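Local structure of titin (Homo sapiens, 5JDD) at residues 23-28 with 80-85. The protein forms part of the giant elastic filament of the muscle sarcomere, here as three I-band immunoglobulin domains in tandem. Numbering follows the deposited sequence.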
loop_
_atom_site.group_PDB
_atom_site.type_symbol
_atom_site.label_atom_id
_atom_site.label_comp_id
_atom_site.label_asym_id
_atom_site.label_seq_id
_atom_site.Cartn_x
_atom_site.Cartn_y
_atom_site.Cartn_z
ATOM N N PHE A 23 16.557 -22.126 24.875
ATOM C CA PHE A 23 16.493 -23.577 24.950
ATOM C C PHE A 23 16.772 -23.954 26.394
ATOM O O PHE A 23 17.517 -23.252 27.088
ATOM C CB PHE A 23 17.554 -24.211 24.051
ATOM C CG PHE A 23 17.302 -24.026 22.580
ATOM C CD1 PHE A 23 16.364 -24.811 21.922
ATOM C CD2 PHE A 23 18.000 -23.070 21.849
ATOM C CE1 PHE A 23 16.121 -24.645 20.560
ATOM C CE2 PHE A 23 17.766 -22.905 20.485
ATOM C CZ PHE A 23 16.828 -23.692 19.842
ATOM N N GLU A 24 16.188 -25.055 26.856
ATOM C CA GLU A 24 16.307 -25.442 28.258
ATOM C C GLU A 24 16.514 -26.940 28.393
ATOM O O GLU A 24 15.800 -27.722 27.762
ATOM C CB GLU A 24 15.030 -25.046 28.995
ATOM C CG GLU A 24 15.096 -25.185 30.492
ATOM C CD GLU A 24 14.050 -24.331 31.175
ATOM O OE1 GLU A 24 14.242 -23.100 31.256
ATOM O OE2 GLU A 24 13.025 -24.887 31.617
ATOM N N VAL A 25 17.483 -27.338 29.214
ATOM C CA VAL A 25 17.631 -28.747 29.581
ATOM C C VAL A 25 17.608 -28.854 31.100
ATOM O O VAL A 25 18.179 -28.001 31.791
ATOM C CB VAL A 25 18.916 -29.374 28.970
ATOM C CG1 VAL A 25 20.162 -28.631 29.426
ATOM C CG2 VAL A 25 19.024 -30.863 29.294
ATOM N N SER A 26 16.905 -29.851 31.631
ATOM C CA SER A 26 16.926 -30.074 33.072
ATOM C C SER A 26 17.474 -31.450 33.381
ATOM O O SER A 26 17.277 -32.412 32.618
ATOM C CB SER A 26 15.548 -29.871 33.704
ATOM O OG SER A 26 14.781 -31.063 33.671
ATOM N N VAL A 27 18.169 -31.541 34.505
ATOM C CA VAL A 27 18.835 -32.777 34.882
ATOM C C VAL A 27 18.425 -33.222 36.280
ATOM O O VAL A 27 17.654 -32.536 36.962
ATOM C CB VAL A 27 20.381 -32.640 34.770
ATOM C CG1 VAL A 27 20.772 -32.399 33.328
ATOM C CG2 VAL A 27 20.908 -31.489 35.640
ATOM N N SER A 28 18.941 -34.368 36.707
ATOM C CA SER A 28 18.508 -34.971 37.961
ATOM C C SER A 28 19.241 -34.425 39.178
ATOM O O SER A 28 18.782 -34.605 40.312
ATOM C CB SER A 28 18.705 -36.481 37.897
ATOM O OG SER A 28 20.039 -36.798 37.542
ATOM N N LEU A 80 26.061 -37.458 27.830
ATOM C CA LEU A 80 24.677 -37.371 27.372
ATOM C C LEU A 80 24.512 -36.128 26.518
ATOM O O LEU A 80 25.040 -35.064 26.849
ATOM C CB LEU A 80 23.712 -37.297 28.557
ATOM C CG LEU A 80 23.825 -38.405 29.606
ATOM C CD1 LEU A 80 23.033 -38.025 30.845
ATOM C CD2 LEU A 80 23.337 -39.732 29.046
ATOM N N GLU A 81 23.786 -36.264 25.416
ATOM C CA GLU A 81 23.507 -35.126 24.551
ATOM C C GLU A 81 22.030 -35.065 24.224
ATOM O O GLU A 81 21.331 -36.081 24.240
ATOM C CB GLU A 81 24.314 -35.210 23.256
ATOM C CG GLU A 81 25.811 -35.324 23.454
ATOM C CD GLU A 81 26.559 -35.388 22.139
ATOM O OE1 GLU A 81 25.924 -35.143 21.088
ATOM O OE2 GLU A 81 27.777 -35.685 22.160
ATOM N N CYS A 82 21.561 -33.861 23.929
ATOM C CA CYS A 82 20.219 -33.672 23.397
ATOM C C CYS A 82 20.217 -32.459 22.481
ATOM O O CYS A 82 20.991 -31.516 22.670
ATOM C CB CYS A 82 19.173 -33.531 24.512
ATOM S SG CYS A 82 19.597 -32.363 25.820
ATOM N N LYS A 83 19.351 -32.496 21.479
ATOM C CA LYS A 83 19.366 -31.503 20.425
ATOM C C LYS A 83 17.985 -30.925 20.188
ATOM O O LYS A 83 16.971 -31.597 20.389
ATOM C CB LYS A 83 19.857 -32.137 19.121
ATOM C CG LYS A 83 21.302 -32.584 19.140
ATOM C CD LYS A 83 21.612 -33.442 17.922
ATOM C CE LYS A 83 23.034 -33.994 17.978
ATOM N NZ LYS A 83 24.060 -32.925 17.808
ATOM N N ALA A 84 17.959 -29.670 19.754
ATOM C CA ALA A 84 16.730 -29.028 19.293
ATOM C C ALA A 84 17.078 -27.990 18.240
ATOM O O ALA A 84 18.235 -27.585 18.115
ATOM C CB ALA A 84 15.982 -28.384 20.457
ATOM N N LYS A 85 16.078 -27.541 17.490
ATOM C CA LYS A 85 16.335 -26.604 16.409
ATOM C C LYS A 85 15.646 -25.277 16.606
ATOM O O LYS A 85 14.544 -25.214 17.159
ATOM C CB LYS A 85 15.904 -27.200 15.066
ATOM C CG LYS A 85 16.763 -28.373 14.637
ATOM C CD LYS A 85 16.227 -29.044 13.383
ATOM C CE LYS A 85 17.159 -30.167 12.967
ATOM N NZ LYS A 85 16.606 -30.912 11.795
#
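F23 meets A84 across the two sheets of the first immunoglobulin I-set domain, with F23 CE1 3.7 Å from A84 CB. The methyl approaches the ring obliquely. The O atom of K85 lies at the ring edge, near its plane, 3.8 Å from F23 CE1. F23 CG is anti to the carbonyl carbon (chi1 -69°), and from there the ring extends to the backbone of K85. Y73 meets the same ring, with the planes at about 30°. Two residues along, V25 CG2, anti to the backbone N, is the branch that reaches C82 SG, at 3.8 Å. I6 and A75 also touch both V25 and C82.

The strand axes approach to 9.0 Å and run nearly antiparallel, at 157°. This is face-to-face packing in a beta sandwich. F23 pairs with L60 and V25 with H58 in one sheet; strand 80-89 pairs with 71-77 and 13-16 in the other. The tight part is this buried row. On the loose, exposed side, the K83 and K85 side chains start away from 23-28, and K83 NZ is hydrogen-bonded to T74 OG1. Between side chains only carbon and sulfur meet, and the one polar atom touched is the backbone O of K85, so apolar burial, not polar pairing, joins the strands.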